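Local coordinates for STIL N-terminal domain-containing protein (Trichoplax adhaerens, PDB 5OI9), which probably takes part in centriole assembly, with its N-terminal domain, the part described here, probably serving to bind the partner protein CEP85, at residues E28-K33 with S193-A198; S178-I183 with D330-K335; T40-E45 with R84-I89. One frame throughout, in Å; residues are numbered along the deposited sequence.

Contact 1. Residues E28-K33 with S193-A198; sequences ELHLLK and SALITA
Residues 28-29 run antiparallel to residues 196-197, with Leu29 and Ile196 as a hydrogen-bonded pair and Glu28 and Thr197 as a non-hydrogen-bonded one. They lie at one margin of a mixed beta sheet, where strand 27-29 is outermost within the chain. Leu29 N donates to Ile196 O at 2.9 Å. Ile196 N returns a bond to a lone pair of Leu29 O at 3.1 Å. The side chains of Leu29 and Ile196 share a face and cross obliquely, CB to CB at 4.0 Å. Leu29 CD1 continues along this face to Ala198 CB at 4.1 Å. Ile196 also meets Trp273 and Leu280 of helix 270-281.

After Leu29 the chain leaves the sheet in a type I turn from His30 to Lys33. His30 CG stands anti to the backbone N (chi1 -173°), which brings the ring close to the backbone of residues 193-194. NE2 is hydrogen-bonded to Pro192 O. His30 ND1 accepts a bond from Leu32 N at 3.2 Å, with the donor tilted out of the ring plane. This pattern is consistent with a proton on NE2. An alanine here would remove both ring bonds and would probably loosen the turn from the 192-194 backbone. Ala194 O lies at the ring edge, in its plane, 3.5 Å from His30 CD2. It accepts a hydrogen bond from Trp273 NE1. Leu195 CD2 packs on His30 CB at 3.8 Å.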
ATOM      1  N   GLU A  28       3.835  -9.468  15.479  1.00 27.26           N
ATOM      2  CA  GLU A  28       4.156  -9.648  14.071  1.00 24.94           C
ATOM      3  C   GLU A  28       3.335  -8.656  13.262  1.00 27.76           C
ATOM      4  O   GLU A  28       2.100  -8.669  13.326  1.00 26.62           O
ATOM      5  CB  GLU A  28       3.879 -11.080  13.621  1.00 33.67           C
ATOM      6  CG  GLU A  28       4.762 -12.120  14.292  1.00 40.43           C
ATOM      7  CD  GLU A  28       4.320 -13.540  13.991  1.00 81.28           C
ATOM      8  OE1 GLU A  28       3.180 -13.722  13.511  1.00 78.28           O
ATOM      9  OE2 GLU A  28       5.114 -14.474  14.233  1.00 91.14           O
ATOM     10  N   LEU A  29       4.016  -7.801  12.509  1.00 22.22           N
ATOM     11  CA  LEU A  29       3.379  -6.741  11.742  1.00 17.90           C
ATOM     12  C   LEU A  29       3.339  -7.115  10.267  1.00 19.69           C
ATOM     13  O   LEU A  29       4.306  -7.664   9.728  1.00 15.02           O
ATOM     14  CB  LEU A  29       4.122  -5.413  11.927  1.00 16.99           C
ATOM     15  CG  LEU A  29       4.422  -4.998  13.373  1.00 23.64           C
ATOM     16  CD1 LEU A  29       5.113  -3.638  13.424  1.00 15.36           C
ATOM     17  CD2 LEU A  29       3.147  -4.986  14.210  1.00 23.16           C
ATOM     18  N   HIS A  30       2.213  -6.821   9.620  1.00 18.50           N
ATOM     19  CA  HIS A  30       2.097  -6.963   8.175  1.00 23.65           C
ATOM     20  C   HIS A  30       0.944  -6.100   7.691  1.00 19.90           C
ATOM     21  O   HIS A  30       0.029  -5.772   8.451  1.00 22.08           O
ATOM     22  CB  HIS A  30       1.890  -8.421   7.747  1.00 17.10           C
ATOM     23  CG  HIS A  30       1.924  -8.615   6.262  1.00 25.77           C
ATOM     24  ND1 HIS A  30       0.785  -8.625   5.486  1.00 21.76           N
ATOM     25  CD2 HIS A  30       2.962  -8.778   5.408  1.00 19.49           C
ATOM     26  CE1 HIS A  30       1.119  -8.800   4.219  1.00 26.40           C
ATOM     27  NE2 HIS A  30       2.435  -8.893   4.145  1.00 21.67           N
ATOM     28  N   LEU A  31       1.006  -5.741   6.403  1.00 22.17           N
ATOM     29  CA  LEU A  31       0.010  -4.857   5.799  1.00 21.08           C
ATOM     30  C   LEU A  31      -1.415  -5.321   6.080  1.00 24.72           C
ATOM     31  O   LEU A  31      -2.283  -4.518   6.442  1.00 23.08           O
ATOM     32  CB  LEU A  31       0.239  -4.772   4.289  1.00 22.16           C
ATOM     33  CG  LEU A  31      -0.807  -3.948   3.537  1.00 22.48           C
ATOM     34  CD1 LEU A  31      -0.595  -2.470   3.806  1.00 19.82           C
ATOM     35  CD2 LEU A  31      -0.790  -4.242   2.043  1.00 20.69           C
ATOM     36  N   LEU A  32      -1.675  -6.616   5.913  1.00 16.99           N
ATOM     37  CA  LEU A  32      -3.023  -7.158   6.004  1.00 27.84           C
ATOM     38  C   LEU A  32      -3.275  -7.877   7.324  1.00 30.10           C
ATOM     39  O   LEU A  32      -4.198  -8.693   7.408  1.00 29.12           O
ATOM     40  CB  LEU A  32      -3.285  -8.094   4.824  1.00 23.85           C
ATOM     41  CG  LEU A  32      -3.083  -7.466   3.443  1.00 24.86           C
ATOM     42  CD1 LEU A  32      -3.148  -8.514   2.344  1.00 22.38           C
ATOM     43  CD2 LEU A  32      -4.110  -6.371   3.205  1.00 27.03           C
ATOM     44  N   LYS A  33      -2.485  -7.582   8.356  1.00 19.29           N
ATOM     45  CA  LYS A  33      -2.626  -8.286   9.627  1.00 22.92           C
ATOM     46  C   LYS A  33      -3.984  -8.008  10.258  1.00 32.69           C
ATOM     47  O   LYS A  33      -4.715  -8.935  10.631  1.00 30.75           O
ATOM     48  CB  LYS A  33      -1.498  -7.876  10.576  1.00 26.39           C
ATOM     49  CG  LYS A  33      -1.102  -8.953  11.571  1.00 27.96           C
ATOM     50  CD  LYS A  33      -0.482 -10.138  10.850  1.00 34.34           C
ATOM     51  CE  LYS A  33       0.080 -11.156  11.825  1.00 36.37           C
ATOM     52  NZ  LYS A  33       0.785 -12.256  11.111  1.00 47.50           N
ATOM     53  N   SER A 193       5.656  -9.970   1.424  1.00 19.66           N
ATOM     54  CA  SER A 193       5.267 -10.892   2.478  1.00 21.82           C
ATOM     55  C   SER A 193       6.008 -10.659   3.787  1.00 18.16           C
ATOM     56  O   SER A 193       5.579 -11.184   4.814  1.00 23.03           O
ATOM     57  CB  SER A 193       5.487 -12.337   2.023  1.00 22.92           C
ATOM     58  OG  SER A 193       6.854 -12.578   1.758  1.00 31.96           O
ATOM     59  N   ALA A 194       7.079  -9.868   3.780  1.00 20.40           N
ATOM     60  CA  ALA A 194       7.944  -9.733   4.949  1.00 24.24           C
ATOM     61  C   ALA A 194       7.157  -9.414   6.215  1.00 22.77           C
ATOM     62  O   ALA A 194       6.368  -8.466   6.254  1.00 23.26           O
ATOM     63  CB  ALA A 194       8.987  -8.644   4.694  1.00 21.06           C
ATOM     64  N   LEU A 195       7.373 -10.224   7.251  1.00 22.80           N
ATOM     65  CA  LEU A 195       6.841  -9.958   8.581  1.00 24.27           C
ATOM     66  C   LEU A 195       7.861  -9.168   9.392  1.00 20.67           C
ATOM     67  O   LEU A 195       9.037  -9.539   9.450  1.00 27.01           O
ATOM     68  CB  LEU A 195       6.506 -11.258   9.311  1.00 25.59           C
ATOM     69  CG  LEU A 195       5.368 -12.145   8.806  1.00 38.95           C
ATOM     70  CD1 LEU A 195       5.153 -13.311   9.761  1.00 39.11           C
ATOM     71  CD2 LEU A 195       4.088 -11.342   8.636  1.00 34.49           C
ATOM     72  N   ILE A 196       7.409  -8.089  10.021  1.00 21.31           N
ATOM     73  CA  ILE A 196       8.245  -7.321  10.936  1.00 18.13           C
ATOM     74  C   ILE A 196       7.995  -7.831  12.350  1.00 19.69           C
ATOM     75  O   ILE A 196       6.862  -7.787  12.842  1.00 19.11           O
ATOM     76  CB  ILE A 196       7.954  -5.816  10.837  1.00 17.08           C
ATOM     77  CG1 ILE A 196       8.274  -5.291   9.435  1.00 20.04           C
ATOM     78  CG2 ILE A 196       8.743  -5.053  11.893  1.00 18.93           C
ATOM     79  CD1 ILE A 196       9.734  -5.367   9.075  1.00 22.98           C
ATOM     80  N   THR A 197       9.047  -8.329  12.996  1.00 15.92           N
ATOM     81  CA  THR A 197       8.976  -8.697  14.404  1.00 18.42           C
ATOM     82  C   THR A 197       9.192  -7.453  15.259  1.00 19.13           C
ATOM     83  O   THR A 197      10.185  -6.741  15.086  1.00 17.30           O
ATOM     84  CB  THR A 197      10.029  -9.752  14.740  1.00 24.51           C
ATOM     85  OG1 THR A 197       9.901 -10.865  13.846  1.00 29.24           O
ATOM     86  CG2 THR A 197       9.864 -10.236  16.174  1.00 20.88           C
ATOM     87  N   ALA A 198       8.267  -7.190  16.180  1.00 17.78           N
ATOM     88  CA  ALA A 198       8.319  -5.998  17.016  1.00 15.44           C
ATOM     89  C   ALA A 198       8.283  -6.393  18.485  1.00 18.28           C
ATOM     90  O   ALA A 198       7.413  -7.162  18.904  1.00 18.91           O
ATOM     91  CB  ALA A 198       7.162  -5.047  16.694  1.00 16.82           C
TER

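Contact 2. Residues S178-I183 with D330-K335; sequences SDEISI and DIFMEK
Four backbone hydrogen bonds join Ile181 to Met333 and Ile183 to Ile331, across strands 180-183 and 330-334, which run antiparallel with their axes at 161°. The shortest runs from Met333 N to Ile181 O, at 2.6 Å and nearly along the C=O axis.

The tight part is the face that carries Ile181, Ile183, Ile331 and Met333. Met333, deposited as selenomethionine, is bent at chi3 (-64°). Met333 CE lies 3.6 Å from Ile181 CG2 and 3.7 Å from Ile183 CD1, so one methyl serves both isoleucines. Next to it, Ile331 CG2 presses on Ile183 CB at 3.7 Å.

The other face is looser and more exposed. Here Phe332 CD1 meets Ser182 CB at 3.8 Å. The Glu180 side chain lies beside Phe332, pointing the same way, its carboxylate near CB and CD1 of Phe332, the planes 33° apart. Around Asp179 and Lys335 a water helps to make the contact. It donates to Asp179 O and to Glu334 OE1, and accepts from Lys335 N at 2.7 Å. Lys335, bent at three torsions, folds back so that its CD approaches Ile181 CG1 at 4.1 Å.

Helix 45-61 covers the apolar face: Gln52 touches Ile181 and Ile183, and Arg49 touches Met333. Strand 167-176 is the next neighbour of strand 180-192 in the sheet, and its Tyr175 shares backbone hydrogen bonding with Ser182.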
ATOM      1  N   SER A 178     -27.347  -7.480 -28.267  1.00 38.16           N
ATOM      2  CA  SER A 178     -28.511  -6.603 -28.357  1.00 43.85           C
ATOM      3  C   SER A 178     -29.124  -6.323 -26.990  1.00 34.71           C
ATOM      4  O   SER A 178     -29.761  -5.281 -26.803  1.00 38.77           O
ATOM      5  CB  SER A 178     -29.557  -7.215 -29.287  1.00 39.36           C
ATOM      6  OG  SER A 178     -29.020  -7.449 -30.577  1.00 51.96           O
ATOM      7  N   ASP A 179     -28.935  -7.224 -26.027  1.00 35.60           N
ATOM      8  CA  ASP A 179     -29.636  -7.140 -24.750  1.00 32.27           C
ATOM      9  C   ASP A 179     -28.837  -6.426 -23.668  1.00 37.42           C
ATOM     10  O   ASP A 179     -29.388  -5.586 -22.949  1.00 34.71           O
ATOM     11  CB  ASP A 179     -29.998  -8.542 -24.254  1.00 40.18           C
ATOM     12  CG  ASP A 179     -30.901  -9.284 -25.212  1.00 50.13           C
ATOM     13  OD1 ASP A 179     -31.689  -8.621 -25.914  1.00 54.76           O
ATOM     14  OD2 ASP A 179     -30.826 -10.530 -25.260  1.00 46.26           O
ATOM     15  N   GLU A 180     -27.556  -6.748 -23.521  1.00 34.57           N
ATOM     16  CA  GLU A 180     -26.828  -6.340 -22.331  1.00 31.10           C
ATOM     17  C   GLU A 180     -25.346  -6.206 -22.642  1.00 27.87           C
ATOM     18  O   GLU A 180     -24.855  -6.659 -23.679  1.00 28.09           O
ATOM     19  CB  GLU A 180     -27.031  -7.347 -21.195  1.00 25.31           C
ATOM     20  CG  GLU A 180     -26.409  -8.703 -21.492  1.00 28.11           C
ATOM     21  CD  GLU A 180     -26.870  -9.789 -20.543  1.00 29.29           C
ATOM     22  OE1 GLU A 180     -27.485  -9.460 -19.507  1.00 32.37           O
ATOM     23  OE2 GLU A 180     -26.621 -10.977 -20.840  1.00 23.60           O
ATOM     24  N   ILE A 181     -24.641  -5.578 -21.708  1.00 21.91           N
ATOM     25  CA  ILE A 181     -23.186  -5.576 -21.668  1.00 24.47           C
ATOM     26  C   ILE A 181     -22.762  -6.519 -20.551  1.00 22.10           C
ATOM     27  O   ILE A 181     -23.218  -6.380 -19.409  1.00 24.74           O
ATOM     28  CB  ILE A 181     -22.635  -4.159 -21.436  1.00 28.49           C
ATOM     29  CG1 ILE A 181     -23.254  -3.176 -22.435  1.00 26.30           C
ATOM     30  CG2 ILE A 181     -21.117  -4.154 -21.540  1.00 21.04           C
ATOM     31  CD1 ILE A 181     -23.055  -1.718 -22.071  1.00 25.28           C
ATOM     32  N   SER A 182     -21.919  -7.493 -20.876  1.00 19.62           N
ATOM     33  CA  SER A 182     -21.399  -8.435 -19.897  1.00 25.15           C
ATOM     34  C   SER A 182     -19.898  -8.234 -19.753  1.00 20.63           C
ATOM     35  O   SER A 182     -19.193  -8.040 -20.746  1.00 25.39           O
ATOM     36  CB  SER A 182     -21.705  -9.882 -20.300  1.00 24.37           C
ATOM     37  OG  SER A 182     -21.065 -10.220 -21.516  1.00 34.32           O
ATOM     38  N   ILE A 183     -19.412  -8.266 -18.513  1.00 21.62           N
ATOM     39  CA  ILE A 183     -17.996  -8.053 -18.224  1.00 18.76           C
ATOM     40  C   ILE A 183     -17.536  -9.090 -17.210  1.00 19.29           C
ATOM     41  O   ILE A 183     -18.176  -9.274 -16.169  1.00 21.25           O
ATOM     42  CB  ILE A 183     -17.712  -6.636 -17.683  1.00 19.69           C
ATOM     43  CG1 ILE A 183     -18.320  -5.566 -18.589  1.00 18.10           C
ATOM     44  CG2 ILE A 183     -16.211  -6.413 -17.547  1.00 17.40           C
ATOM     45  CD1 ILE A 183     -18.019  -4.156 -18.135  1.00 22.11           C
ATOM     46  N   ASP A 330     -18.462 -11.966 -12.511  1.00 25.37           N
ATOM     47  CA  ASP A 330     -19.142 -11.411 -13.668  1.00 22.97           C
ATOM     48  C   ASP A 330     -20.097 -10.306 -13.236  1.00 30.68           C
ATOM     49  O   ASP A 330     -20.651 -10.331 -12.134  1.00 31.98           O
ATOM     50  CB  ASP A 330     -19.920 -12.494 -14.416  1.00 22.93           C
ATOM     51  CG  ASP A 330     -19.024 -13.575 -14.983  1.00 28.17           C
ATOM     52  OD1 ASP A 330     -17.911 -13.252 -15.445  1.00 32.84           O
ATOM     53  OD2 ASP A 330     -19.440 -14.754 -14.971  1.00 40.44           O
ATOM     54  N   ILE A 331     -20.275  -9.327 -14.117  1.00 23.87           N
ATOM     55  CA  ILE A 331     -21.309  -8.314 -13.969  1.00 19.51           C
ATOM     56  C   ILE A 331     -22.070  -8.225 -15.286  1.00 26.06           C
ATOM     57  O   ILE A 331     -21.480  -8.346 -16.366  1.00 26.55           O
ATOM     58  CB  ILE A 331     -20.728  -6.941 -13.562  1.00 20.21           C
ATOM     59  CG1 ILE A 331     -21.854  -5.941 -13.287  1.00 25.22           C
ATOM     60  CG2 ILE A 331     -19.779  -6.405 -14.623  1.00 22.79           C
ATOM     61  CD1 ILE A 331     -21.367  -4.577 -12.848  1.00 35.27           C
ATOM     62  N   PHE A 332     -23.383  -8.050 -15.195  1.00 26.61           N
ATOM     63  CA  PHE A 332     -24.243  -7.930 -16.364  1.00 21.23           C
ATOM     64  C   PHE A 332     -24.943  -6.582 -16.305  1.00 22.73           C
ATOM     65  O   PHE A 332     -25.625  -6.275 -15.322  1.00 24.16           O
ATOM     66  CB  PHE A 332     -25.250  -9.080 -16.425  1.00 19.98           C
ATOM     67  CG  PHE A 332     -24.606 -10.435 -16.488  1.00 21.15           C
ATOM     68  CD1 PHE A 332     -24.258 -10.996 -17.706  1.00 21.57           C
ATOM     69  CD2 PHE A 332     -24.334 -11.143 -15.329  1.00 22.35           C
ATOM     70  CE1 PHE A 332     -23.658 -12.238 -17.767  1.00 19.42           C
ATOM     71  CE2 PHE A 332     -23.734 -12.387 -15.384  1.00 19.61           C
ATOM     72  CZ  PHE A 332     -23.396 -12.934 -16.604  1.00 21.95           C
HETATM   73  N   MSE A 333     -24.757  -5.776 -17.342  1.00 20.05           N
HETATM   74  CA  MSE A 333     -25.277  -4.420 -17.354  1.00 32.83           C
HETATM   75  C   MSE A 333     -26.285  -4.192 -18.464  1.00 28.91           C
HETATM   76  O   MSE A 333     -26.073  -4.610 -19.602  1.00 25.11           O
HETATM   77  CB  MSE A 333     -24.142  -3.411 -17.513  1.00 29.00           C
HETATM   78  CG  MSE A 333     -23.034  -3.530 -16.500  1.00 41.18           C
HETATM   79 SE   MSE A 333     -21.859  -1.997 -16.661  0.89 39.93          SE
HETATM   80  CE  MSE A 333     -21.179  -2.294 -18.453  1.00 27.11           C
ATOM     81  N   GLU A 334     -27.372  -3.506 -18.128  1.00 32.27           N
ATOM     82  CA  GLU A 334     -28.304  -3.051 -19.147  1.00 35.17           C
ATOM     83  C   GLU A 334     -27.623  -2.041 -20.063  1.00 32.04           C
ATOM     84  O   GLU A 334     -26.710  -1.316 -19.657  1.00 29.64           O
ATOM     85  CB  GLU A 334     -29.540  -2.423 -18.501  1.00 36.41           C
ATOM     86  CG  GLU A 334     -30.371  -3.388 -17.675  1.00 41.12           C
ATOM     87  CD  GLU A 334     -31.185  -4.333 -18.534  1.00 56.45           C
ATOM     88  OE1 GLU A 334     -31.592  -3.925 -19.642  1.00 64.17           O
ATOM     89  OE2 GLU A 334     -31.415  -5.484 -18.103  1.00 73.37           O
ATOM     90  N   LYS A 335     -28.070  -2.015 -21.320  1.00 33.96           N
ATOM     91  CA  LYS A 335     -27.590  -1.009 -22.262  1.00 32.86           C
ATOM     92  C   LYS A 335     -27.801   0.395 -21.714  1.00 32.08           C
ATOM     93  O   LYS A 335     -26.904   1.244 -21.774  1.00 31.29           O
ATOM     94  CB  LYS A 335     -28.307  -1.174 -23.601  1.00 35.12           C
ATOM     95  CG  LYS A 335     -27.937  -2.430 -24.348  1.00 36.46           C
ATOM     96  CD  LYS A 335     -26.496  -2.358 -24.803  1.00 34.35           C
ATOM     97  CE  LYS A 335     -26.318  -3.076 -26.121  1.00 43.03           C
ATOM     98  NZ  LYS A 335     -27.320  -2.633 -27.127  1.00 43.21           N
TER
HETATM   99  O   HOH W   1     -30.397  -3.275 -21.801  1.00 34.01           O

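Contact 3. Residues T40-E45 with R84-I89; sequences TIDITE and RVIINI
Strands 40-44 and 85-89 form a parallel pair within the large mixed beta sheet of the domain, with their axes 16° apart. Helix 45-61 and strand 69-79 lie between them in the chain. Strand 69-79 pairs with the far edge of strand 85-97, and strand 343-348 with the far edge of strand 39-44, so both strands are interior. The backbone bonds alternate as in any parallel pair: Thr40 O accepts from Ile87 N, Asp42 N donates to Ile87 O, and Asp42 O accepts from Ile89 N. The last is 2.7 Å long and lies almost exactly along the C=O axis (178°).

Ile89 sits on the apolar face with Ile41, Ile43 and Ile87. Ile89 CB lies 3.6 Å from Asp42 O. Ile89 CG1 stands beside the backbone N (chi1 -56°), still 4.0 Å from that same Asp42 O. The chain then extends, and Ile89 CD1 touches two isoleucines of the partner strand, Ile41 CG2 at 3.7 Å and Ile43 CG1 at 4.1 Å. Ile170 of strand 167-176 also touches Ile89. Nearby, Ile41 CD1 rests on Ile87 CB at 3.6 Å.

The opposite face is more polar. Asp42 OD1 forms a salt bridge with Arg345, while its OD2 lies close to Ile86 CG2. Thr40 OG1 is hydrogen-bonded to Gln347 and to a water at 2.6 Å. Thr44 is the N-cap of helix 45-61, its OG1 making a weak bond to Cys47 N. Thr44 N donates to Ile89 O at 3.1 Å.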
ATOM      1  N   THR A  40     -10.024  -6.125   0.486  1.00 20.67           N
ATOM      2  CA  THR A  40     -11.339  -5.920  -0.107  1.00 21.96           C
ATOM      3  C   THR A  40     -11.248  -4.877  -1.214  1.00 18.91           C
ATOM      4  O   THR A  40     -10.638  -3.818  -1.026  1.00 18.62           O
ATOM      5  CB  THR A  40     -12.348  -5.475   0.955  1.00 26.38           C
ATOM      6  OG1 THR A  40     -12.596  -6.556   1.864  1.00 24.86           O
ATOM      7  CG2 THR A  40     -13.664  -5.039   0.319  1.00 24.12           C
ATOM      8  N   ILE A  41     -11.852  -5.178  -2.361  1.00 16.00           N
ATOM      9  CA  ILE A  41     -11.902  -4.271  -3.503  1.00 19.17           C
ATOM     10  C   ILE A  41     -13.367  -4.000  -3.825  1.00 20.36           C
ATOM     11  O   ILE A  41     -14.136  -4.940  -4.064  1.00 21.74           O
ATOM     12  CB  ILE A  41     -11.183  -4.860  -4.729  1.00 22.49           C
ATOM     13  CG1 ILE A  41      -9.788  -5.369  -4.355  1.00 30.61           C
ATOM     14  CG2 ILE A  41     -11.104  -3.835  -5.854  1.00 21.77           C
ATOM     15  CD1 ILE A  41      -8.830  -4.293  -3.901  1.00 27.05           C
ATOM     16  N   ASP A  42     -13.755  -2.726  -3.834  1.00 18.76           N
ATOM     17  CA  ASP A  42     -15.087  -2.305  -4.256  1.00 18.03           C
ATOM     18  C   ASP A  42     -14.960  -1.495  -5.540  1.00 18.36           C
ATOM     19  O   ASP A  42     -14.236  -0.495  -5.574  1.00 20.45           O
ATOM     20  CB  ASP A  42     -15.783  -1.478  -3.172  1.00 21.15           C
ATOM     21  CG  ASP A  42     -16.112  -2.292  -1.936  1.00 21.48           C
ATOM     22  OD1 ASP A  42     -16.302  -3.519  -2.059  1.00 20.91           O
ATOM     23  OD2 ASP A  42     -16.185  -1.702  -0.839  1.00 27.27           O
ATOM     24  N   ILE A  43     -15.662  -1.925  -6.587  1.00 14.93           N
ATOM     25  CA  ILE A  43     -15.590  -1.310  -7.910  1.00 16.20           C
ATOM     26  C   ILE A  43     -16.995  -0.884  -8.310  1.00 16.92           C
ATOM     27  O   ILE A  43     -17.903  -1.719  -8.373  1.00 15.69           O
ATOM     28  CB  ILE A  43     -15.005  -2.274  -8.956  1.00 16.79           C
ATOM     29  CG1 ILE A  43     -13.715  -2.916  -8.444  1.00 15.72           C
ATOM     30  CG2 ILE A  43     -14.760  -1.550 -10.274  1.00 13.10           C
ATOM     31  CD1 ILE A  43     -13.099  -3.885  -9.429  1.00 18.12           C
ATOM     32  N   THR A  44     -17.171   0.402  -8.599  1.00 14.74           N
ATOM     33  CA  THR A  44     -18.494   0.892  -8.960  1.00 19.73           C
ATOM     34  C   THR A  44     -18.856   0.478 -10.381  1.00 20.71           C
ATOM     35  O   THR A  44     -17.999   0.379 -11.265  1.00 19.35           O
ATOM     36  CB  THR A  44     -18.571   2.416  -8.840  1.00 16.51           C
ATOM     37  OG1 THR A  44     -17.764   3.021  -9.861  1.00 15.21           O
ATOM     38  CG2 THR A  44     -18.083   2.867  -7.472  1.00 22.62           C
ATOM     39  N   GLU A  45     -20.149   0.223 -10.592  1.00 17.80           N
ATOM     40  CA  GLU A  45     -20.626  -0.112 -11.929  0.50 21.07           C
ATOM     41  C   GLU A  45     -20.400   1.040 -12.900  1.00 16.76           C
ATOM     42  O   GLU A  45     -20.120   0.810 -14.082  1.00 20.88           O
ATOM     43  CB  GLU A  45     -22.109  -0.492 -11.874  0.50 23.65           C
ATOM     44  CG  GLU A  45     -22.729  -0.879 -13.213  0.50 25.80           C
ATOM     45  CD  GLU A  45     -23.243   0.318 -13.993  0.50 26.58           C
ATOM     46  OE1 GLU A  45     -23.398   1.400 -13.391  0.50 28.02           O
ATOM     47  OE2 GLU A  45     -23.482   0.180 -15.208  0.50 32.59           O
ATOM     48  N   ARG A  84      -8.685  -2.857   8.767  1.00 36.14           N
ATOM     49  CA  ARG A  84      -9.109  -3.608   7.590  1.00 49.37           C
ATOM     50  C   ARG A  84      -9.011  -2.719   6.356  1.00 40.22           C
ATOM     51  O   ARG A  84      -9.666  -1.673   6.282  1.00 36.56           O
ATOM     52  CB  ARG A  84     -10.532  -4.137   7.767  1.00 44.23           C
ATOM     53  CG  ARG A  84     -11.189  -4.596   6.479  1.00 52.10           C
ATOM     54  CD  ARG A  84     -12.355  -5.530   6.749  1.00 51.91           C
ATOM     55  NE  ARG A  84     -11.918  -6.774   7.376  1.00 64.19           N
ATOM     56  CZ  ARG A  84     -12.620  -7.903   7.364  1.00 76.92           C
ATOM     57  NH1 ARG A  84     -13.793  -7.949   6.746  1.00 78.04           N
ATOM     58  NH2 ARG A  84     -12.144  -8.988   7.960  1.00 59.18           N
ATOM     59  N   VAL A  85      -8.202  -3.139   5.389  1.00 35.46           N
ATOM     60  CA  VAL A  85      -7.874  -2.318   4.229  1.00 29.92           C
ATOM     61  C   VAL A  85      -8.882  -2.580   3.120  1.00 22.23           C
ATOM     62  O   VAL A  85      -9.144  -3.736   2.763  1.00 25.29           O
ATOM     63  CB  VAL A  85      -6.443  -2.601   3.746  1.00 22.84           C
ATOM     64  CG1 VAL A  85      -6.098  -1.702   2.573  1.00 18.84           C
ATOM     65  CG2 VAL A  85      -5.454  -2.409   4.881  1.00 22.15           C
ATOM     66  N   ILE A  86      -9.440  -1.504   2.568  1.00 18.91           N
ATOM     67  CA  ILE A  86     -10.386  -1.563   1.462  1.00 18.24           C
ATOM     68  C   ILE A  86      -9.948  -0.565   0.400  1.00 21.25           C
ATOM     69  O   ILE A  86      -9.628   0.586   0.720  1.00 24.78           O
ATOM     70  CB  ILE A  86     -11.825  -1.256   1.921  1.00 25.79           C
ATOM     71  CG1 ILE A  86     -12.302  -2.297   2.937  1.00 32.11           C
ATOM     72  CG2 ILE A  86     -12.769  -1.200   0.724  1.00 24.03           C
ATOM     73  CD1 ILE A  86     -13.724  -2.085   3.405  1.00 47.15           C
ATOM     74  N   ILE A  87      -9.930  -1.002  -0.855  1.00 19.54           N
ATOM     75  CA  ILE A  87      -9.660  -0.129  -1.993  1.00 23.19           C
ATOM     76  C   ILE A  87     -10.993   0.196  -2.655  1.00 18.68           C
ATOM     77  O   ILE A  87     -11.711  -0.710  -3.094  1.00 20.00           O
ATOM     78  CB  ILE A  87      -8.690  -0.778  -2.992  1.00 22.95           C
ATOM     79  CG1 ILE A  87      -7.421  -1.257  -2.282  1.00 17.94           C
ATOM     80  CG2 ILE A  87      -8.344   0.196  -4.111  1.00 13.80           C
ATOM     81  CD1 ILE A  87      -6.684  -0.163  -1.550  1.00 20.30           C
ATOM     82  N   ASN A  88     -11.329   1.482  -2.724  1.00 21.80           N
ATOM     83  CA  ASN A  88     -12.587   1.941  -3.310  1.00 19.44           C
ATOM     84  C   ASN A  88     -12.286   2.491  -4.701  1.00 21.56           C
ATOM     85  O   ASN A  88     -11.766   3.599  -4.839  1.00 21.16           O
ATOM     86  CB  ASN A  88     -13.246   2.993  -2.425  1.00 27.03           C
ATOM     87  CG  ASN A  88     -14.656   3.339  -2.874  1.00 41.16           C
ATOM     88  OD1 ASN A  88     -15.384   2.489  -3.385  1.00 45.74           O
ATOM     89  ND2 ASN A  88     -15.046   4.595  -2.688  1.00 54.52           N
ATOM     90  N   ILE A  89     -12.625   1.718  -5.729  1.00 20.80           N
ATOM     91  CA  ILE A  89     -12.350   2.074  -7.117  1.00 20.47           C
ATOM     92  C   ILE A  89     -13.615   2.669  -7.721  1.00 18.91           C
ATOM     93  O   ILE A  89     -14.646   1.989  -7.814  1.00 17.74           O
ATOM     94  CB  ILE A  89     -11.878   0.853  -7.923  1.00 14.84           C
ATOM     95  CG1 ILE A  89     -10.650   0.221  -7.266  1.00 17.25           C
ATOM     96  CG2 ILE A  89     -11.584   1.243  -9.363  1.00 15.60           C
ATOM     97  CD1 ILE A  89     -10.110  -0.984  -8.011  1.00 12.72           C
TER
HETATM   98  O   HOH W   2     -10.579  -6.446   3.543  1.00 40.71           O

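Overall arrangement
From the N terminus, residues 28-33 come first and open contact 1. Residues 40-45 follow, and 84-89 soon close contact 3, so its whole loop falls within that of contact 1. Residues 178-183 open contact 2 before 193-198 close contact 1. Contact 2 then closes only at 330-335, and the two loops cross. Contact 1 belongs to the sheet of strands 27-29 and 196-200; contacts 2 and 3 belong to the other, larger sheet. Contacts 1 and 2 do not touch, and their centres are about 41 Å apart. Contact 3 touches both, Leu31 packing near Val85 and Glu45 against Ile331 and Met333. Strands 180-192 and 196-200 carry the chain from one sheet to the other.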